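Local coordinates for uncharacterized protein (Pyrococcus abyssi, PDB 5IFF), which acts as a restriction DNA glycosylase, R.PabI, which excises bases from its recognition sequence and is bound here, as a tetramer, to nonspecific double-stranded DNA, at a contact of chain A with DNA and the interface of chains B and A. Sequence-based numbering; all coordinates share one arbitrary frame. Chains: chain A/B, Uncharacterized protein.

Contact 1: a contact of chain A with DNA. Residues chain A 19-20, 41, 178-179. With nucleotides of chain D; nucleotides of chain C.
Two consecutive phosphates of one DNA strand, those of DG17 and DT18 of chain C, take the polar contacts of this loop-built backbone clamp. OP1 of the DG17 phosphate accepts from two donors: the hydroxyl OG1 of A:Thr19 at 2.5 Å and the main-chain N of A:Asn179 at 2.8 Å, the latter almost straight (176° at H). The other non-bridging oxygen, OP2, meets NE of A:Arg41 at 2.8 Å, lying in the guanidinium plane, in a hydrogen-bonded salt bridge. One phosphate step on, NE of A:Arg178 makes a longer salt bridge of 3.2 Å to DT18 OP2, again in plane, while the thymine methyl C7 sits over the centre of the same guanidinium, 3.7 Å from CZ. A:Arg20 touches sugars instead: its NH2 is 3.3 Å from DG7 C4' of chain D, reaching the opposite strand. OG1 of A:Thr19 is staggered between the two backbone substituents (chi1 78°), and both phosphate-binding arginines bend at chi2 and chi3. The backbone N of A:Arg178 lies above one face of the A:Arg41 guanidinium, near its edge. These hydrogen bonds all go to phosphate oxygens, and the thymine methyl is an apolar base contact, so the site probably holds duplex DNA largely irrespective of sequence.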
loop_
_atom_site.group_PDB
_atom_site.type_symbol
_atom_site.label_atom_id
_atom_site.label_comp_id
_atom_site.label_asym_id
_atom_site.label_seq_id
_atom_site.Cartn_x
_atom_site.Cartn_y
_atom_site.Cartn_z
ATOM N N THR A 19 -0.554 23.199 1.775
ATOM C CA THR A 19 -0.757 22.657 3.128
ATOM C C THR A 19 -0.967 21.137 3.164
ATOM O O THR A 19 -1.179 20.553 4.244
ATOM C CB THR A 19 -1.970 23.282 3.826
ATOM O OG1 THR A 19 -3.165 22.688 3.313
ATOM C CG2 THR A 19 -2.010 24.789 3.635
ATOM N N ARG A 20 -0.948 20.507 1.990
ATOM C CA ARG A 20 -1.123 19.052 1.892
ATOM C C ARG A 20 0.111 18.472 1.219
ATOM O O ARG A 20 0.074 18.189 0.025
ATOM C CB ARG A 20 -2.380 18.689 1.084
ATOM C CG ARG A 20 -3.680 19.395 1.477
ATOM C CD ARG A 20 -4.355 18.656 2.615
ATOM N NE ARG A 20 -5.797 18.568 2.441
ATOM C CZ ARG A 20 -6.414 17.644 1.713
ATOM N NH1 ARG A 20 -7.738 17.640 1.619
ATOM N NH2 ARG A 20 -5.707 16.729 1.071
ATOM N N ARG A 41 0.962 25.000 8.458
ATOM C CA ARG A 41 -0.231 25.281 9.253
ATOM C C ARG A 41 0.109 25.550 10.722
ATOM O O ARG A 41 -0.614 26.276 11.402
ATOM C CB ARG A 41 -1.231 24.117 9.157
ATOM C CG ARG A 41 -1.865 23.919 7.790
ATOM C CD ARG A 41 -2.954 24.946 7.487
ATOM N NE ARG A 41 -4.160 24.709 8.279
ATOM C CZ ARG A 41 -4.535 25.461 9.307
ATOM N NH1 ARG A 41 -5.638 25.168 9.983
ATOM N NH2 ARG A 41 -3.811 26.513 9.657
ATOM N N ARG A 178 -6.332 26.884 6.002
ATOM C CA ARG A 178 -6.755 25.547 5.567
ATOM C C ARG A 178 -6.939 25.480 4.055
ATOM O O ARG A 178 -7.538 26.385 3.455
ATOM C CB ARG A 178 -8.056 25.146 6.239
ATOM C CG ARG A 178 -7.956 25.136 7.729
ATOM C CD ARG A 178 -8.518 23.857 8.292
ATOM N NE ARG A 178 -9.867 24.032 8.777
ATOM C CZ ARG A 178 -10.167 24.209 10.057
ATOM N NH1 ARG A 178 -9.202 24.220 10.972
ATOM N NH2 ARG A 178 -11.425 24.363 10.417
ATOM N N ASN A 179 -6.425 24.414 3.450
ATOM C CA ASN A 179 -6.502 24.227 1.995
ATOM C C ASN A 179 -6.024 25.433 1.193
ATOM O O ASN A 179 -6.496 25.662 0.083
ATOM C CB ASN A 179 -7.935 23.893 1.560
ATOM C CG ASN A 179 -8.323 22.455 1.858
ATOM O OD1 ASN A 179 -7.582 21.501 1.532
ATOM N ND2 ASN A 179 -9.480 22.286 2.481
ATOM P P DG D 7 -10.282 12.575 -0.795
ATOM O OP1 DG D 7 -10.775 13.669 -1.658
ATOM O OP2 DG D 7 -10.627 11.159 -1.058
ATOM O "O5'" DG D 7 -8.704 12.700 -0.725
ATOM C "C5'" DG D 7 -8.115 13.918 -0.296
ATOM C "C4'" DG D 7 -6.685 13.674 0.121
ATOM O "O4'" DG D 7 -6.721 13.016 1.410
ATOM C "C3'" DG D 7 -5.906 12.723 -0.804
ATOM O "O3'" DG D 7 -4.923 13.401 -1.636
ATOM C "C2'" DG D 7 -5.209 11.765 0.125
ATOM C "C1'" DG D 7 -5.579 12.233 1.536
ATOM N N9 DG D 7 -5.854 11.123 2.418
ATOM C C8 DG D 7 -6.916 10.256 2.359
ATOM N N7 DG D 7 -6.873 9.333 3.279
ATOM C C5 DG D 7 -5.681 9.594 3.968
ATOM C C6 DG D 7 -5.121 8.944 5.089
ATOM O O6 DG D 7 -5.543 7.938 5.690
ATOM N N1 DG D 7 -3.937 9.550 5.481
ATOM C C2 DG D 7 -3.359 10.644 4.854
ATOM N N2 DG D 7 -2.193 11.091 5.359
ATOM N N3 DG D 7 -3.900 11.275 3.844
ATOM C C4 DG D 7 -5.066 10.701 3.466
ATOM P P DA C 16 -0.037 17.832 8.785
ATOM O OP1 DA C 16 1.030 18.608 8.109
ATOM O OP2 DA C 16 -0.263 17.890 10.255
ATOM O "O5'" DA C 16 -1.420 18.195 8.088
ATOM C "C5'" DA C 16 -1.513 18.103 6.691
ATOM C "C4'" DA C 16 -2.907 18.446 6.202
ATOM O "O4'" DA C 16 -3.814 17.348 6.458
ATOM C "C3'" DA C 16 -3.541 19.673 6.799
ATOM O "O3'" DA C 16 -4.318 20.295 5.773
ATOM C "C2'" DA C 16 -4.423 19.092 7.924
ATOM C "C1'" DA C 16 -4.873 17.785 7.304
ATOM N N9 DA C 16 -5.113 16.706 8.269
ATOM C C8 DA C 16 -4.326 16.345 9.336
ATOM N N7 DA C 16 -4.792 15.297 10.000
ATOM C C5 DA C 16 -5.942 14.944 9.300
ATOM C C6 DA C 16 -6.912 13.934 9.492
ATOM N N6 DA C 16 -6.865 13.025 10.496
ATOM N N1 DA C 16 -7.945 13.887 8.616
ATOM C C2 DA C 16 -7.997 14.782 7.620
ATOM N N3 DA C 16 -7.147 15.764 7.337
ATOM C C4 DA C 16 -6.134 15.794 8.219
ATOM P P DG C 17 -5.228 21.571 6.069
ATOM O OP1 DG C 17 -5.122 22.437 4.863
ATOM O OP2 DG C 17 -4.908 22.136 7.393
ATOM O "O5'" DG C 17 -6.696 20.982 6.081
ATOM C "C5'" DG C 17 -7.156 20.240 4.998
ATOM C "C4'" DG C 17 -8.582 19.804 5.229
ATOM O "O4'" DG C 17 -8.605 18.730 6.211
ATOM C "C3'" DG C 17 -9.515 20.887 5.744
ATOM O "O3'" DG C 17 -10.741 20.827 4.998
ATOM C "C2'" DG C 17 -9.699 20.524 7.247
ATOM C "C1'" DG C 17 -9.572 18.998 7.199
ATOM N N9 DG C 17 -9.090 18.375 8.417
ATOM C C8 DG C 17 -7.945 18.667 9.109
ATOM N N7 DG C 17 -7.767 17.904 10.149
ATOM C C5 DG C 17 -8.859 17.042 10.133
ATOM C C6 DG C 17 -9.206 15.977 11.002
ATOM O O6 DG C 17 -8.619 15.595 12.020
ATOM N N1 DG C 17 -10.414 15.392 10.639
ATOM C C2 DG C 17 -11.166 15.746 9.548
ATOM N N2 DG C 17 -12.298 15.047 9.335
ATOM N N3 DG C 17 -10.845 16.730 8.727
ATOM C C4 DG C 17 -9.677 17.322 9.075
ATOM P P DT C 18 -11.890 21.933 5.202
ATOM O OP1 DT C 18 -12.496 22.238 3.892
ATOM O OP2 DT C 18 -11.335 22.989 6.083
ATOM O "O5'" DT C 18 -12.996 21.147 6.064
ATOM C "C5'" DT C 18 -13.465 19.874 5.642
ATOM C "C4'" DT C 18 -14.462 19.324 6.658
ATOM O "O4'" DT C 18 -13.757 18.704 7.763
ATOM C "C3'" DT C 18 -15.382 20.372 7.264
ATOM O "O3'" DT C 18 -16.734 20.002 7.035
ATOM C "C2'" DT C 18 -15.017 20.404 8.767
ATOM C "C1'" DT C 18 -14.418 19.027 8.978
ATOM N N1 DT C 18 -13.401 18.932 10.071
ATOM C C2 DT C 18 -13.518 17.920 10.992
ATOM O O2 DT C 18 -14.463 17.153 11.018
ATOM N N3 DT C 18 -12.517 17.862 11.916
ATOM C C4 DT C 18 -11.417 18.685 12.016
ATOM O O4 DT C 18 -10.577 18.557 12.905
ATOM C C5 DT C 18 -11.333 19.723 11.009
ATOM C C7 DT C 18 -10.168 20.672 11.007
ATOM C C6 DT C 18 -12.315 19.790 10.084
#

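Contact 2: the interface of chains B and A. Residues chain B 35-37; chain A 109-111, 126, 147.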
loop_
_atom_site.group_PDB
_atom_site.type_symbol
_atom_site.label_atom_id
_atom_site.label_comp_id
_atom_site.label_asym_id
_atom_site.label_seq_id
_atom_site.Cartn_x
_atom_site.Cartn_y
_atom_site.Cartn_z
ATOM N N GLY B 35 31.237 -2.495 -5.063
ATOM C CA GLY B 35 30.202 -1.700 -5.692
ATOM C C GLY B 35 28.874 -1.806 -4.967
ATOM O O GLY B 35 28.721 -2.569 -4.008
ATOM N N ILE B 36 27.903 -1.029 -5.432
ATOM C CA ILE B 36 26.587 -1.025 -4.810
ATOM C C ILE B 36 25.877 -2.320 -5.176
ATOM O O ILE B 36 25.855 -2.700 -6.344
ATOM C CB ILE B 36 25.754 0.203 -5.291
ATOM C CG1 ILE B 36 26.609 1.464 -5.243
ATOM C CG2 ILE B 36 24.501 0.371 -4.462
ATOM C CD1 ILE B 36 25.959 2.638 -5.887
ATOM N N PRO B 37 25.273 -2.997 -4.192
ATOM C CA PRO B 37 24.580 -4.223 -4.617
ATOM C C PRO B 37 23.479 -3.931 -5.653
ATOM O O PRO B 37 22.765 -2.904 -5.548
ATOM C CB PRO B 37 24.005 -4.766 -3.317
ATOM C CG PRO B 37 24.935 -4.203 -2.235
ATOM C CD PRO B 37 25.253 -2.813 -2.729
ATOM N N ILE A 109 25.435 6.102 -10.201
ATOM C CA ILE A 109 25.700 6.286 -8.781
ATOM C C ILE A 109 26.865 5.386 -8.437
ATOM O O ILE A 109 26.823 4.198 -8.744
ATOM C CB ILE A 109 24.455 5.961 -7.947
ATOM C CG1 ILE A 109 23.298 6.857 -8.404
ATOM C CG2 ILE A 109 24.722 6.171 -6.451
ATOM C CD1 ILE A 109 21.912 6.371 -8.035
ATOM N N ARG A 110 27.929 5.935 -7.851
ATOM C CA ARG A 110 29.134 5.135 -7.612
ATOM C C ARG A 110 29.537 5.000 -6.126
ATOM O O ARG A 110 29.271 5.893 -5.308
ATOM C CB ARG A 110 30.310 5.716 -8.405
ATOM C CG ARG A 110 30.865 7.047 -7.896
ATOM C CD ARG A 110 31.921 7.582 -8.878
ATOM N NE ARG A 110 32.556 8.826 -8.435
ATOM C CZ ARG A 110 32.021 10.039 -8.588
ATOM N NH1 ARG A 110 30.821 10.171 -9.144
ATOM N NH2 ARG A 110 32.672 11.118 -8.165
ATOM N N ARG A 111 30.182 3.879 -5.794
ATOM C CA ARG A 111 30.693 3.646 -4.436
ATOM C C ARG A 111 32.200 3.797 -4.394
ATOM O O ARG A 111 32.920 3.029 -5.025
ATOM C CB ARG A 111 30.300 2.256 -3.923
ATOM C CG ARG A 111 30.934 1.865 -2.561
ATOM C CD ARG A 111 30.165 0.701 -1.918
ATOM N NE ARG A 111 28.841 1.162 -1.527
ATOM C CZ ARG A 111 27.878 0.398 -1.027
ATOM N NH1 ARG A 111 26.716 0.949 -0.704
ATOM N NH2 ARG A 111 28.080 -0.906 -0.841
ATOM N N ASP A 126 28.916 6.744 -1.055
ATOM C CA ASP A 126 28.083 6.532 -2.241
ATOM C C ASP A 126 27.783 7.904 -2.809
ATOM O O ASP A 126 27.316 8.769 -2.079
ATOM C CB ASP A 126 26.785 5.780 -1.922
ATOM C CG ASP A 126 27.016 4.298 -1.633
ATOM O OD1 ASP A 126 28.154 3.831 -1.848
ATOM O OD2 ASP A 126 26.053 3.601 -1.246
ATOM N N HIS A 147 17.788 5.625 -7.209
ATOM C CA HIS A 147 17.802 4.233 -7.584
ATOM C C HIS A 147 16.363 3.800 -7.784
ATOM O O HIS A 147 15.564 3.771 -6.834
ATOM C CB HIS A 147 18.528 3.382 -6.541
ATOM C CG HIS A 147 20.012 3.313 -6.761
ATOM N ND1 HIS A 147 20.567 2.813 -7.918
ATOM C CD2 HIS A 147 21.050 3.693 -5.976
ATOM C CE1 HIS A 147 21.887 2.876 -7.835
ATOM N NE2 HIS A 147 22.203 3.404 -6.668
#
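B:Ile36 turns CG1 anti to its carbonyl carbon (chi1 -46°) and keeps the branch extended at chi2, so CD1 becomes the tip that enters chain A. A:Arg111 places CG anti to its backbone N (chi1 173°), then bends at chi3 (-68°), which lays its guanidinium against the main chain of the partner. The isoleucine tip lies 3.4 Å from the carbonyl O of A:Ile109 and 3.8 Å from CG2 of that residue, the two side chains crossing at about a right angle. NE2 at the rim of the A:His147 imidazole is 3.9 Å from the same CD1, and within chain A, CD1 of A:Ile109 lies against one face of that ring, near its edge. Lower on the branch, B:Ile36 CG1 packs 4.0 Å from A:Arg111 CB. CA of B:Ile36 stands over the centre of the arginine plane, while A:Arg111 NH2 comes 3.9 Å from B:Pro37 CD; its 3.6 Å approach to B:Gly35 O is contact only. Rotation of the guanidinium is fixed from inside chain A: A:Asp126 is gripped side-on, NE to OD1 and NH1 to OD2, each 2.8 Å. Both carboxylate oxygens use syn lone pairs, and the bonds are nearly straight and in plane. The patch is thus van der Waals packing of the B:35-37 loop segment against a surface of chain A formed by strands 110-114, 121-134 and 140-147 and by A:Ile109, just before strand 110-114.

Contact 3: the interface of chains B and A. Residues chain B 96, 102-104, 131-133, 143, 193, 196-197, 200; chain A 118-123.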
loop_
_atom_site.group_PDB
_atom_site.type_symbol
_atom_site.label_atom_id
_atom_site.label_comp_id
_atom_site.label_asym_id
_atom_site.label_seq_id
_atom_site.Cartn_x
_atom_site.Cartn_y
_atom_site.Cartn_z
ATOM N N PHE B 96 33.253 -2.921 24.142
ATOM C CA PHE B 96 33.290 -2.211 22.856
ATOM C C PHE B 96 32.291 -1.036 22.848
ATOM O O PHE B 96 32.660 0.117 22.536
ATOM C CB PHE B 96 32.996 -3.192 21.714
ATOM C CG PHE B 96 32.896 -2.538 20.344
ATOM C CD1 PHE B 96 34.042 -2.087 19.689
ATOM C CD2 PHE B 96 31.664 -2.383 19.733
ATOM C CE1 PHE B 96 33.967 -1.499 18.410
ATOM C CE2 PHE B 96 31.570 -1.788 18.457
ATOM C CZ PHE B 96 32.740 -1.345 17.799
ATOM N N SER B 102 31.022 7.870 18.782
ATOM C CA SER B 102 30.719 8.509 17.505
ATOM C C SER B 102 30.067 7.472 16.595
ATOM O O SER B 102 30.372 6.285 16.698
ATOM C CB SER B 102 31.987 9.069 16.872
ATOM O OG SER B 102 31.671 9.599 15.612
ATOM N N TYR B 103 29.168 7.915 15.723
ATOM C CA TYR B 103 28.274 6.999 15.017
ATOM C C TYR B 103 28.182 7.329 13.551
ATOM O O TYR B 103 28.409 8.479 13.160
ATOM C CB TYR B 103 26.869 7.049 15.643
ATOM C CG TYR B 103 26.943 6.822 17.143
ATOM C CD1 TYR B 103 27.029 5.538 17.660
ATOM C CD2 TYR B 103 26.967 7.894 18.030
ATOM C CE1 TYR B 103 27.147 5.322 19.070
ATOM C CE2 TYR B 103 27.047 7.698 19.397
ATOM C CZ TYR B 103 27.133 6.402 19.910
ATOM O OH TYR B 103 27.250 6.179 21.267
ATOM N N LEU B 104 27.779 6.342 12.757
ATOM C CA LEU B 104 27.588 6.582 11.337
ATOM C C LEU B 104 26.580 7.716 11.099
ATOM O O LEU B 104 26.837 8.625 10.307
ATOM C CB LEU B 104 27.132 5.314 10.642
ATOM C CG LEU B 104 27.199 5.553 9.123
ATOM C CD1 LEU B 104 28.645 5.625 8.625
ATOM C CD2 LEU B 104 26.378 4.556 8.404
ATOM N N ALA B 131 29.373 2.221 6.026
ATOM C CA ALA B 131 30.360 1.454 6.806
ATOM C C ALA B 131 30.276 0.017 6.349
ATOM O O ALA B 131 29.176 -0.524 6.206
ATOM C CB ALA B 131 30.086 1.556 8.332
ATOM N N LYS B 132 31.411 -0.643 6.154
ATOM C CA LYS B 132 31.327 -2.006 5.639
ATOM C C LYS B 132 32.477 -2.883 6.192
ATOM O O LYS B 132 33.597 -2.417 6.323
ATOM C CB LYS B 132 31.332 -1.964 4.094
ATOM C CG LYS B 132 31.224 -3.299 3.388
ATOM C CD LYS B 132 31.374 -3.136 1.839
ATOM C CE LYS B 132 31.968 -4.391 1.213
ATOM N NZ LYS B 132 31.879 -4.517 -0.286
ATOM N N LYS B 133 32.187 -4.134 6.514
ATOM C CA LYS B 133 33.242 -5.052 6.991
ATOM C C LYS B 133 33.058 -6.384 6.298
ATOM O O LYS B 133 31.913 -6.824 6.100
ATOM C CB LYS B 133 33.153 -5.233 8.532
ATOM C CG LYS B 133 34.323 -6.038 9.133
ATOM C CD LYS B 133 34.149 -6.166 10.662
ATOM C CE LYS B 133 34.415 -4.852 11.388
ATOM N NZ LYS B 133 34.818 -5.080 12.830
ATOM N N ILE B 143 26.509 -0.829 6.774
ATOM C CA ILE B 143 25.602 0.122 7.419
ATOM C C ILE B 143 25.423 1.314 6.497
ATOM O O ILE B 143 26.387 1.884 5.997
ATOM C CB ILE B 143 26.116 0.598 8.787
ATOM C CG1 ILE B 143 26.730 -0.592 9.554
ATOM C CG2 ILE B 143 24.970 1.297 9.612
ATOM C CD1 ILE B 143 27.747 -0.194 10.603
ATOM N N GLU B 193 29.805 -9.272 14.884
ATOM C CA GLU B 193 29.960 -8.083 14.042
ATOM C C GLU B 193 28.670 -7.386 13.723
ATOM O O GLU B 193 28.710 -6.180 13.481
ATOM C CB GLU B 193 30.705 -8.442 12.735
ATOM C CG GLU B 193 32.172 -8.907 12.956
ATOM C CD GLU B 193 33.054 -7.845 13.621
ATOM O OE1 GLU B 193 32.755 -6.637 13.520
ATOM O OE2 GLU B 193 34.070 -8.200 14.238
ATOM N N LYS B 196 28.106 -5.327 16.726
ATOM C CA LYS B 196 29.002 -4.164 16.640
ATOM C C LYS B 196 28.529 -3.160 15.605
ATOM O O LYS B 196 28.667 -1.933 15.816
ATOM C CB LYS B 196 30.405 -4.589 16.319
ATOM C CG LYS B 196 31.069 -5.313 17.535
ATOM C CD LYS B 196 32.403 -5.966 17.139
ATOM C CE LYS B 196 33.438 -4.920 16.883
ATOM N NZ LYS B 196 34.802 -5.515 17.035
ATOM N N ALA B 197 27.987 -3.664 14.494
ATOM C CA ALA B 197 27.404 -2.767 13.477
ATOM C C ALA B 197 26.289 -1.882 14.078
ATOM O O ALA B 197 26.262 -0.658 13.874
ATOM C CB ALA B 197 26.873 -3.586 12.270
ATOM N N ILE B 200 27.678 0.877 16.343
ATOM C CA ILE B 200 28.314 2.065 15.736
ATOM C C ILE B 200 27.353 2.827 14.781
ATOM O O ILE B 200 27.663 3.928 14.343
ATOM C CB ILE B 200 29.589 1.723 14.989
ATOM C CG1 ILE B 200 29.299 0.856 13.751
ATOM C CG2 ILE B 200 30.595 1.070 15.940
ATOM C CD1 ILE B 200 30.437 0.921 12.710
ATOM N N LEU A 118 35.474 3.612 10.917
ATOM C CA LEU A 118 34.673 3.894 12.088
ATOM C C LEU A 118 34.722 2.687 13.032
ATOM O O LEU A 118 34.083 1.666 12.773
ATOM C CB LEU A 118 33.249 4.217 11.675
ATOM C CG LEU A 118 32.231 4.443 12.773
ATOM C CD1 LEU A 118 32.653 5.618 13.622
ATOM C CD2 LEU A 118 30.840 4.668 12.162
ATOM N N TYR A 119 35.485 2.815 14.123
ATOM C CA TYR A 119 35.674 1.756 15.089
ATOM C C TYR A 119 35.890 0.397 14.404
ATOM O O TYR A 119 35.240 -0.590 14.757
ATOM C CB TYR A 119 34.479 1.702 16.075
ATOM C CG TYR A 119 34.388 2.955 16.937
ATOM C CD1 TYR A 119 35.297 3.172 17.978
ATOM C CD2 TYR A 119 33.439 3.935 16.670
ATOM C CE1 TYR A 119 35.255 4.310 18.741
ATOM C CE2 TYR A 119 33.373 5.100 17.436
ATOM C CZ TYR A 119 34.287 5.273 18.475
ATOM O OH TYR A 119 34.242 6.409 19.235
ATOM N N GLY A 120 36.772 0.368 13.408
ATOM C CA GLY A 120 37.141 -0.882 12.759
ATOM C C GLY A 120 36.406 -1.206 11.471
ATOM O O GLY A 120 36.754 -2.144 10.778
ATOM N N PHE A 121 35.365 -0.447 11.160
ATOM C CA PHE A 121 34.609 -0.663 9.950
ATOM C C PHE A 121 35.146 0.319 8.925
ATOM O O PHE A 121 35.247 1.504 9.204
ATOM C CB PHE A 121 33.103 -0.434 10.168
ATOM C CG PHE A 121 32.411 -1.531 10.939
ATOM C CD1 PHE A 121 32.673 -1.742 12.294
ATOM C CD2 PHE A 121 31.475 -2.340 10.322
ATOM C CE1 PHE A 121 32.017 -2.754 12.995
ATOM C CE2 PHE A 121 30.790 -3.335 11.019
ATOM C CZ PHE A 121 31.081 -3.558 12.357
ATOM N N ASN A 122 35.498 -0.161 7.748
ATOM C CA ASN A 122 35.889 0.739 6.671
ATOM C C ASN A 122 34.739 1.619 6.202
ATOM O O ASN A 122 33.618 1.141 6.041
ATOM C CB ASN A 122 36.425 -0.081 5.509
ATOM C CG ASN A 122 37.667 -0.862 5.887
ATOM O OD1 ASN A 122 37.610 -2.057 6.144
ATOM N ND2 ASN A 122 38.796 -0.173 5.958
ATOM N N ILE A 123 35.032 2.901 5.955
ATOM C CA ILE A 123 34.054 3.848 5.459
ATOM C C ILE A 123 34.167 4.001 3.949
ATOM O O ILE A 123 35.262 4.225 3.413
ATOM C CB ILE A 123 34.213 5.243 6.097
ATOM C CG1 ILE A 123 33.915 5.200 7.603
ATOM C CG2 ILE A 123 33.274 6.259 5.410
ATOM C CD1 ILE A 123 32.489 4.823 7.938
HETATM O O HOH W 1 35.432 -3.060 14.505
#
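A:Phe121, with 123 Å² hidden by chain B, is the plug of this dimer interface. CG lies anti to the carbonyl carbon (chi1 -74°), sending the ring between strand 121-134 and helix 188-201 of the partner, where aliphatic groups clasp both faces. CE of B:Lys133 sits over the centre of one face, 3.5 Å from the ring centroid; on the opposite face CD1 of B:Ile200 is displaced to the ring edge, 3.5 Å from CD1 of the phenylalanine. The lysine can arch across because its chain bends at chi3 (-72°), and its NZ is held by B:Glu193 OE1 at 2.7 Å, approaching it from above the plane of the carboxylate. This second-shell salt bridge probably steadies the cover, and water 1 links the same NZ to the carbonyl O of A:Tyr119. A:Leu118 follows with 69 Å² hidden: CG is anti to the backbone N, and CD2 reaches B:Ile200 CD1 at 3.8 Å and B:Leu104 N at 3.5 Å. B:Ile200, its CG1 staggered between the two backbone substituents (chi1 66°), therefore touches both A:Phe121 and A:Leu118, while its CG2 slides alongside A:Tyr119 CB. Main chains register the fit: B:Lys132 N donates to A:Asn122 O at 2.8 Å, close to the carbonyl axis, within an antiparallel pairing of the two 121-134 strands. The site joins the chains by a continued sheet and an aromatic plug, with its twin on the other side of the dimer.

Contact 2 and contact 3 belong to one two-fold interface, their C-alpha centres about 18 Å apart, and share strand 121-134 of chain A, which supplies A:Asp126 to one and A:Phe121 to A:Ile123 to the other; strand 140-147 recurs in both, from opposite chains. Contact 1 lies about 38 Å from contact 2 and about 42 Å from contact 3, on loops of chain A that take no part in either patch. DNA gripping and chain pairing are thus spatially separate. The two-fold repeats contacts 2 and 3, and contact 1 recurs in other copies, so dimerisation plausibly sets the spacing of DNA-binding loops within the tetramer.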